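PDB 5BKE: alpha-ketoglutarate-dependent 2,4-dichlorophenoxyacetate dioxygenase from Bradyrhizobium diazoefficiens, which probably acts as a metal-dependent 2-oxoglutarate dioxygenase that oxidises and so degrades 2,4-dichlorophenoxyacetate and related aryloxyalkanoate herbicides. Local coordinates for residues Gly110-His115 and His264-Tyr269; Gly140-Ala145 and His247-His252. All blocks are in the same frame, centred on the assembly; numbering follows the deposited sequence.

Interaction 1 and interaction 2 meet at the bound N-oxalylglycine and divide the work of holding it. Interaction 1 supplies two metal-binding histidines, whereas interaction 2 places a hydroxyl at the carboxylate far from the metal; their centres lie about 11 Å apart. Along the chain the order is 110-115, 140-145, 247-252, 264-269, the outer pair enclosing the inner. Strand 142-146 runs between strands 244-247 and 262-266 in one antiparallel sheet. Arg267 N probably bonds to Asn141 O, and Arg267 NH2 forms a salt bridge with Glu143 OE2, joining the contacts directly across that sheet.

Interaction 1 of 2, residues Gly110-His115 and His264-Tyr269; sequences GNCLWH and HRVRRY. With MN (manganese (II) ion), chain N; OGA (N-oxalylglycine), chain O.
The facial triad of two histidines and one carboxylate has its histidines here, His115 and His264, which approach a manganese ion from two chain segments far apart in sequence. Their imidazoles lie obliquely, planes at 58°, with NE2 of each turned to the metal; the His264 NE2-manganese bond is 2.2 Å. Asp117 completes the triad. N-oxalylglycine, an analogue of 2-oxoglutarate, binds the same ion through O1 and O2', and O2' lies at the edge of both rings, 3.5 Å from Asn111 CG. The turn of the His115 ring is set by the metal at NE2 and by ND1, which donates to Leu113 O at 2.9 Å, nearly straight and in the ring plane. A single antiparallel bridge ties the backbones of the two histidines, His264 N to His115 O at 2.8 Å and His115 N to His264 O at 2.9 Å. Further along, Val266 N bonds to Asn111 O, beside which Val266 CG1 packs.

Arg265 lies across the Trp114 indole. Its CD sits over the face of the five-membered ring, 3.6 Å from the centroid, a CH-pi contact, while NE1 of the indole stands over one guanidinium face, toward its rim, planes 20° apart. Arg267 NE lies over the centre of the opposite face. One water joins Arg265 NH1 to Cys112 O, and a second joins that same oxygen to Val266 O. Arg265 NH2 forms salt bridges with Glu143 and with Glu236 of the second subunit, so this contact reaches the subunit interface. Within the chain, the loop after helix 103-108 thus meets the end of strand 262-266, an edge strand of the three-stranded sheet, next to strand 142-146.

Interaction 2 of 2, residues Gly140-Ala145 and His247-His252; sequences GNTEFA and HKWKLH. With OGA (N-oxalylglycine), chain O.
Thr142 and His247 face each other as an antiparallel hydrogen-bonded pair, and the backbone accounts for the first group of bonds: His247 N to Thr142 O at 2.9 Å and, less straight, Thr142 N to His247 O at 3.2 Å. Both side chains emerge on the same face of the sheet.

The side-chain hydrogen bonds centre on the hydroxyl of Thr142. With OG1 anti to its own carbonyl carbon (chi1 -53°), the group accepts from Trp249 NE1 at 2.8 Å, lying in the indole plane at the ring edge, and donates to O4 of N-oxalylglycine at 2.6 Å. In the jelly-roll core of this dioxygenase family the co-substrate lies with one end on the metal, and this threonine holds the carboxylate at the other. Arg275 and Arg279 also hydrogen-bond the ligand. An alanine at Trp249 would probably leave the Thr142 hydroxyl without its N-H donor, freer to turn away from the carboxylate, and would take away the indole face against which the edge of the His247 imidazole rests.

Water bonds form a separate group at the partly exposed end of the contact. Asn141 OD1 accepts from two waters, one of which accepts in turn from Trp249 N and the other from Lys248 NZ.

Packing makes up a further group. Within 247-252 the imidazole of His247 meets the indole edge to face, CD2 standing over the centre of the Trp249 ring system, 3.5 Å above its plane; the polar atoms of that imidazole are engaged by Tyr245 and Asp253. Across the segments, Gly140 O approaches the indole edge, 3.3 Å from Trp249 CD1, its hydrogen bond going to Arg275. Phe144 brings its ring edge to His247, CE1 being 4.2 Å from CB, while Trp249 also rests on Leu130 and Ala132 of strand 127-132.

Interaction 1 of 2, residues Gly110-His115 and His264-Tyr269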
loop_
_atom_site.group_PDB
_atom_site.type_symbol
_atom_site.label_atom_id
_atom_site.label_comp_id
_atom_site.label_asym_id
_atom_site.label_seq_id
_atom_site.Cartn_x
_atom_site.Cartn_y
_atom_site.Cartn_z
ATOM N N GLY C 110 -19.902 -32.644 -34.101
ATOM C CA GLY C 110 -18.640 -32.044 -33.679
ATOM C C GLY C 110 -18.765 -30.639 -33.108
ATOM O O GLY C 110 -18.041 -30.282 -32.182
ATOM N N ASN C 111 -19.698 -29.854 -33.645
ATOM C CA ASN C 111 -19.944 -28.489 -33.168
ATOM C C ASN C 111 -20.435 -28.433 -31.712
ATOM O O ASN C 111 -20.379 -27.376 -31.086
ATOM C CB ASN C 111 -20.881 -27.716 -34.116
ATOM C CG ASN C 111 -20.163 -27.181 -35.355
ATOM O OD1 ASN C 111 -18.947 -27.333 -35.509
ATOM N ND2 ASN C 111 -20.919 -26.543 -36.244
ATOM N N CYS C 112 -20.879 -29.574 -31.175
ATOM C CA CYS C 112 -21.354 -29.649 -29.802
ATOM C C CYS C 112 -20.227 -29.657 -28.802
ATOM O O CYS C 112 -20.459 -29.458 -27.610
ATOM C CB CYS C 112 -22.267 -30.861 -29.593
ATOM S SG CYS C 112 -23.825 -30.738 -30.494
ATOM N N LEU C 113 -19.013 -29.902 -29.287
ATOM C CA LEU C 113 -17.808 -29.827 -28.460
ATOM C C LEU C 113 -17.226 -28.412 -28.449
ATOM O O LEU C 113 -17.363 -27.672 -29.431
ATOM C CB LEU C 113 -16.771 -30.846 -28.934
ATOM C CG LEU C 113 -17.190 -32.316 -29.059
ATOM C CD1 LEU C 113 -16.132 -33.105 -29.819
ATOM C CD2 LEU C 113 -17.451 -32.942 -27.692
ATOM N N TRP C 114 -16.603 -28.038 -27.327
ATOM C CA TRP C 114 -15.900 -26.752 -27.186
ATOM C C TRP C 114 -14.762 -26.684 -28.193
ATOM O O TRP C 114 -13.886 -27.549 -28.209
ATOM C CB TRP C 114 -15.325 -26.585 -25.779
ATOM C CG TRP C 114 -16.323 -26.245 -24.698
ATOM C CD1 TRP C 114 -16.775 -27.073 -23.713
ATOM C CD2 TRP C 114 -16.974 -24.985 -24.492
ATOM N NE1 TRP C 114 -17.673 -26.408 -22.901
ATOM C CE2 TRP C 114 -17.807 -25.124 -23.351
ATOM C CE3 TRP C 114 -16.929 -23.742 -25.156
ATOM C CZ2 TRP C 114 -18.595 -24.073 -22.859
ATOM C CZ3 TRP C 114 -17.709 -22.700 -24.671
ATOM C CH2 TRP C 114 -18.533 -22.874 -23.525
ATOM N N HIS C 115 -14.789 -25.659 -29.041
ATOM C CA HIS C 115 -13.838 -25.540 -30.138
ATOM C C HIS C 115 -13.589 -24.091 -30.520
ATOM O O HIS C 115 -14.386 -23.203 -30.202
ATOM C CB HIS C 115 -14.300 -26.363 -31.372
ATOM C CG HIS C 115 -15.481 -25.789 -32.105
ATOM N ND1 HIS C 115 -16.783 -26.018 -31.711
ATOM C CD2 HIS C 115 -15.557 -25.029 -33.223
ATOM C CE1 HIS C 115 -17.607 -25.411 -32.549
ATOM N NE2 HIS C 115 -16.890 -24.798 -33.472
ATOM N N HIS C 264 -16.124 -21.882 -28.385
ATOM C CA HIS C 264 -17.577 -21.893 -28.454
ATOM C C HIS C 264 -18.096 -23.310 -28.706
ATOM O O HIS C 264 -17.320 -24.218 -29.063
ATOM C CB HIS C 264 -18.089 -20.889 -29.494
ATOM C CG HIS C 264 -17.683 -21.216 -30.887
ATOM N ND1 HIS C 264 -16.437 -20.911 -31.384
ATOM C CD2 HIS C 264 -18.345 -21.850 -31.883
ATOM C CE1 HIS C 264 -16.347 -21.349 -32.625
ATOM N NE2 HIS C 264 -17.495 -21.908 -32.955
ATOM N N ARG C 265 -19.395 -23.496 -28.472
ATOM C CA ARG C 265 -20.086 -24.774 -28.706
ATOM C C ARG C 265 -21.596 -24.559 -28.822
ATOM O O ARG C 265 -22.138 -23.562 -28.334
ATOM C CB ARG C 265 -19.762 -25.809 -27.613
ATOM C CG ARG C 265 -20.337 -25.492 -26.232
ATOM C CD ARG C 265 -20.347 -26.709 -25.326
ATOM N NE ARG C 265 -20.852 -26.381 -23.984
ATOM C CZ ARG C 265 -20.873 -27.223 -22.952
ATOM N NH1 ARG C 265 -20.393 -28.459 -23.067
ATOM N NH2 ARG C 265 -21.368 -26.821 -21.786
ATOM N N VAL C 266 -22.265 -25.499 -29.481
ATOM C CA VAL C 266 -23.725 -25.510 -29.531
ATOM C C VAL C 266 -24.210 -26.622 -28.591
ATOM O O VAL C 266 -23.601 -27.701 -28.524
ATOM C CB VAL C 266 -24.264 -25.627 -30.990
ATOM C CG1 VAL C 266 -23.702 -26.852 -31.713
ATOM C CG2 VAL C 266 -25.789 -25.613 -31.043
ATOM N N ARG C 267 -25.266 -26.336 -27.831
ATOM C CA ARG C 267 -25.875 -27.344 -26.944
ATOM C C ARG C 267 -26.836 -28.250 -27.725
ATOM O O ARG C 267 -27.335 -27.861 -28.788
ATOM C CB ARG C 267 -26.583 -26.688 -25.740
ATOM C CG ARG C 267 -25.702 -25.803 -24.846
ATOM C CD ARG C 267 -24.381 -26.465 -24.444
ATOM N NE ARG C 267 -24.539 -27.682 -23.634
ATOM C CZ ARG C 267 -24.748 -27.707 -22.313
ATOM N NH1 ARG C 267 -24.868 -28.873 -21.685
ATOM N NH2 ARG C 267 -24.835 -26.578 -21.610
ATOM N N ARG C 268 -27.077 -29.453 -27.195
ATOM C CA ARG C 268 -27.992 -30.430 -27.806
ATOM C C ARG C 268 -29.312 -29.800 -28.243
ATOM O O ARG C 268 -29.887 -28.977 -27.532
ATOM C CB ARG C 268 -28.240 -31.612 -26.862
ATOM C CG ARG C 268 -27.259 -32.770 -27.044
ATOM C CD ARG C 268 -27.380 -33.861 -25.973
ATOM N NE ARG C 268 -28.760 -34.131 -25.537
ATOM C CZ ARG C 268 -29.644 -34.900 -26.180
ATOM N NH1 ARG C 268 -29.326 -35.513 -27.321
ATOM N NH2 ARG C 268 -30.862 -35.056 -25.677
ATOM N N TYR C 269 -29.736 -30.146 -29.452
ATOM C CA TYR C 269 -31.010 -29.698 -30.000
ATOM C C TYR C 269 -31.751 -30.852 -30.671
ATOM O O TYR C 269 -31.143 -31.871 -31.004
ATOM C CB TYR C 269 -30.835 -28.487 -30.939
ATOM C CG TYR C 269 -29.941 -28.681 -32.159
ATOM C CD1 TYR C 269 -28.565 -28.409 -32.097
ATOM C CD2 TYR C 269 -30.477 -29.096 -33.393
ATOM C CE1 TYR C 269 -27.745 -28.570 -33.214
ATOM C CE2 TYR C 269 -29.664 -29.260 -34.515
ATOM C CZ TYR C 269 -28.300 -28.994 -34.421
ATOM O OH TYR C 269 -27.493 -29.148 -35.529
HETATM MN MN MN N . -17.662 -23.321 -34.669
HETATM C C1 OGA O . -19.919 -22.366 -35.972
HETATM C C2 OGA O . -20.486 -23.070 -34.843
HETATM C C4 OGA O . -22.523 -23.522 -33.541
HETATM C C5 OGA O . -23.987 -23.273 -33.776
HETATM O O1 OGA O . -18.668 -22.262 -36.016
HETATM O O2 OGA O . -20.693 -21.865 -36.817
HETATM O "O2'" OGA O . -19.767 -23.850 -34.226
HETATM O O3 OGA O . -24.469 -23.687 -34.856
HETATM N N1 OGA O . -21.743 -22.791 -34.528
HETATM O O4 OGA O . -24.644 -22.660 -32.903
HETATM O O HOH W 1 -22.825 -29.267 -26.260
HETATM O O HOH W 2 -19.245 -29.911 -25.120
#

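Interaction 2 of 2, residues Gly140-Ala145 and His247-His252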
loop_
_atom_site.group_PDB
_atom_site.type_symbol
_atom_site.label_atom_id
_atom_site.label_comp_id
_atom_site.label_asym_id
_atom_site.label_seq_id
_atom_site.Cartn_x
_atom_site.Cartn_y
_atom_site.Cartn_z
ATOM N N GLY C 140 -30.198 -25.992 -28.575
ATOM C CA GLY C 140 -29.227 -25.369 -29.478
ATOM C C GLY C 140 -28.793 -23.953 -29.125
ATOM O O GLY C 140 -28.570 -23.132 -30.022
ATOM N N ASN C 141 -28.687 -23.661 -27.825
ATOM C CA ASN C 141 -27.998 -22.453 -27.350
ATOM C C ASN C 141 -26.541 -22.514 -27.819
ATOM O O ASN C 141 -25.958 -23.601 -27.908
ATOM C CB ASN C 141 -28.005 -22.361 -25.815
ATOM C CG ASN C 141 -29.369 -22.027 -25.222
ATOM O OD1 ASN C 141 -30.318 -21.637 -25.911
ATOM N ND2 ASN C 141 -29.461 -22.171 -23.913
ATOM N N THR C 142 -25.963 -21.354 -28.117
ATOM C CA THR C 142 -24.534 -21.284 -28.406
ATOM C C THR C 142 -23.799 -20.654 -27.224
ATOM O O THR C 142 -24.155 -19.572 -26.765
ATOM C CB THR C 142 -24.241 -20.563 -29.738
ATOM O OG1 THR C 142 -25.015 -21.183 -30.775
ATOM C CG2 THR C 142 -22.742 -20.662 -30.102
ATOM N N GLU C 143 -22.789 -21.361 -26.726
ATOM C CA GLU C 143 -22.045 -20.923 -25.548
ATOM C C GLU C 143 -20.648 -20.483 -25.967
ATOM O O GLU C 143 -20.060 -21.067 -26.885
ATOM C CB GLU C 143 -21.987 -22.029 -24.485
ATOM C CG GLU C 143 -23.366 -22.474 -24.008
ATOM C CD GLU C 143 -23.362 -23.462 -22.854
ATOM O OE1 GLU C 143 -22.301 -24.037 -22.502
ATOM O OE2 GLU C 143 -24.459 -23.690 -22.307
ATOM N N PHE C 144 -20.153 -19.444 -25.290
ATOM C CA PHE C 144 -18.853 -18.836 -25.534
ATOM C C PHE C 144 -18.032 -18.797 -24.243
ATOM O O PHE C 144 -18.571 -18.534 -23.155
ATOM C CB PHE C 144 -19.032 -17.425 -26.097
ATOM C CG PHE C 144 -19.766 -17.390 -27.416
ATOM C CD1 PHE C 144 -21.172 -17.334 -27.463
ATOM C CD2 PHE C 144 -19.057 -17.432 -28.620
ATOM C CE1 PHE C 144 -21.847 -17.321 -28.686
ATOM C CE2 PHE C 144 -19.724 -17.415 -29.840
ATOM C CZ PHE C 144 -21.118 -17.366 -29.880
ATOM N N ALA C 145 -16.735 -19.059 -24.368
ATOM C CA ALA C 145 -15.827 -19.022 -23.234
ATOM C C ALA C 145 -14.654 -18.084 -23.518
ATOM O O ALA C 145 -14.092 -18.092 -24.624
ATOM C CB ALA C 145 -15.344 -20.419 -22.900
ATOM N N HIS C 247 -25.663 -17.825 -25.060
ATOM C CA HIS C 247 -26.519 -17.120 -26.009
ATOM C C HIS C 247 -27.775 -17.922 -26.317
ATOM O O HIS C 247 -27.699 -19.067 -26.789
ATOM C CB HIS C 247 -25.804 -16.743 -27.313
ATOM C CG HIS C 247 -26.619 -15.839 -28.184
ATOM N ND1 HIS C 247 -26.779 -14.496 -27.916
ATOM C CD2 HIS C 247 -27.363 -16.090 -29.286
ATOM C CE1 HIS C 247 -27.556 -13.952 -28.835
ATOM N NE2 HIS C 247 -27.929 -14.899 -29.675
ATOM N N LYS C 248 -28.916 -17.291 -26.034
ATOM C CA LYS C 248 -30.236 -17.790 -26.364
ATOM C C LYS C 248 -30.669 -17.098 -27.656
ATOM O O LYS C 248 -30.761 -15.866 -27.720
ATOM C CB LYS C 248 -31.204 -17.470 -25.226
ATOM C CG LYS C 248 -32.454 -18.327 -25.186
ATOM C CD LYS C 248 -33.629 -17.555 -24.579
ATOM C CE LYS C 248 -34.648 -18.478 -23.917
ATOM N NZ LYS C 248 -35.144 -19.543 -24.840
ATOM N N TRP C 249 -30.926 -17.899 -28.686
ATOM C CA TRP C 249 -31.142 -17.376 -30.044
ATOM C C TRP C 249 -32.524 -16.758 -30.272
ATOM O O TRP C 249 -33.548 -17.332 -29.892
ATOM C CB TRP C 249 -30.888 -18.481 -31.071
ATOM C CG TRP C 249 -29.448 -18.830 -31.224
ATOM C CD1 TRP C 249 -28.803 -19.909 -30.691
ATOM C CD2 TRP C 249 -28.463 -18.091 -31.953
ATOM N NE1 TRP C 249 -27.476 -19.889 -31.048
ATOM C CE2 TRP C 249 -27.242 -18.789 -31.828
ATOM C CE3 TRP C 249 -28.501 -16.913 -32.722
ATOM C CZ2 TRP C 249 -26.051 -18.338 -32.426
ATOM C CZ3 TRP C 249 -27.321 -16.468 -33.332
ATOM C CH2 TRP C 249 -26.110 -17.181 -33.175
ATOM N N LYS C 250 -32.534 -15.585 -30.892
ATOM C CA LYS C 250 -33.745 -15.006 -31.470
ATOM C C LYS C 250 -33.554 -14.913 -32.973
ATOM O O LYS C 250 -32.420 -14.781 -33.455
ATOM C CB LYS C 250 -34.048 -13.612 -30.894
ATOM C CG LYS C 250 -34.476 -13.596 -29.430
ATOM C CD LYS C 250 -34.400 -12.178 -28.867
ATOM C CE LYS C 250 -34.048 -12.161 -27.381
ATOM N NZ LYS C 250 -35.159 -12.695 -26.538
ATOM N N LEU C 251 -34.672 -14.964 -33.698
ATOM C CA LEU C 251 -34.707 -14.841 -35.150
ATOM C C LEU C 251 -33.985 -13.593 -35.648
ATOM O O LEU C 251 -34.220 -12.493 -35.144
ATOM C CB LEU C 251 -36.158 -14.862 -35.648
ATOM C CG LEU C 251 -36.424 -14.814 -37.160
ATOM C CD1 LEU C 251 -35.709 -15.945 -37.889
ATOM C CD2 LEU C 251 -37.919 -14.869 -37.419
ATOM N N HIS C 252 -33.102 -13.790 -36.632
ATOM C CA HIS C 252 -32.236 -12.738 -37.194
ATOM C C HIS C 252 -31.196 -12.123 -36.242
ATOM O O HIS C 252 -30.714 -11.018 -36.493
ATOM C CB HIS C 252 -33.045 -11.631 -37.899
ATOM C CG HIS C 252 -34.037 -12.140 -38.898
ATOM N ND1 HIS C 252 -35.297 -11.601 -39.032
ATOM C CD2 HIS C 252 -33.959 -13.145 -39.806
ATOM C CE1 HIS C 252 -35.950 -12.242 -39.984
ATOM N NE2 HIS C 252 -35.162 -13.184 -40.468
HETATM C C1 OGA O . -19.919 -22.366 -35.972
HETATM C C2 OGA O . -20.486 -23.070 -34.843
HETATM C C4 OGA O . -22.523 -23.522 -33.541
HETATM C C5 OGA O . -23.987 -23.273 -33.776
HETATM O O1 OGA O . -18.668 -22.262 -36.016
HETATM O O2 OGA O . -20.693 -21.865 -36.817
HETATM O "O2'" OGA O . -19.767 -23.850 -34.226
HETATM O O3 OGA O . -24.469 -23.687 -34.856
HETATM N N1 OGA O . -21.743 -22.791 -34.528
HETATM O O4 OGA O . -24.644 -22.660 -32.903
HETATM O O HOH W 3 -31.107 -20.958 -28.232
HETATM O O HOH W 4 -32.895 -21.695 -25.194
#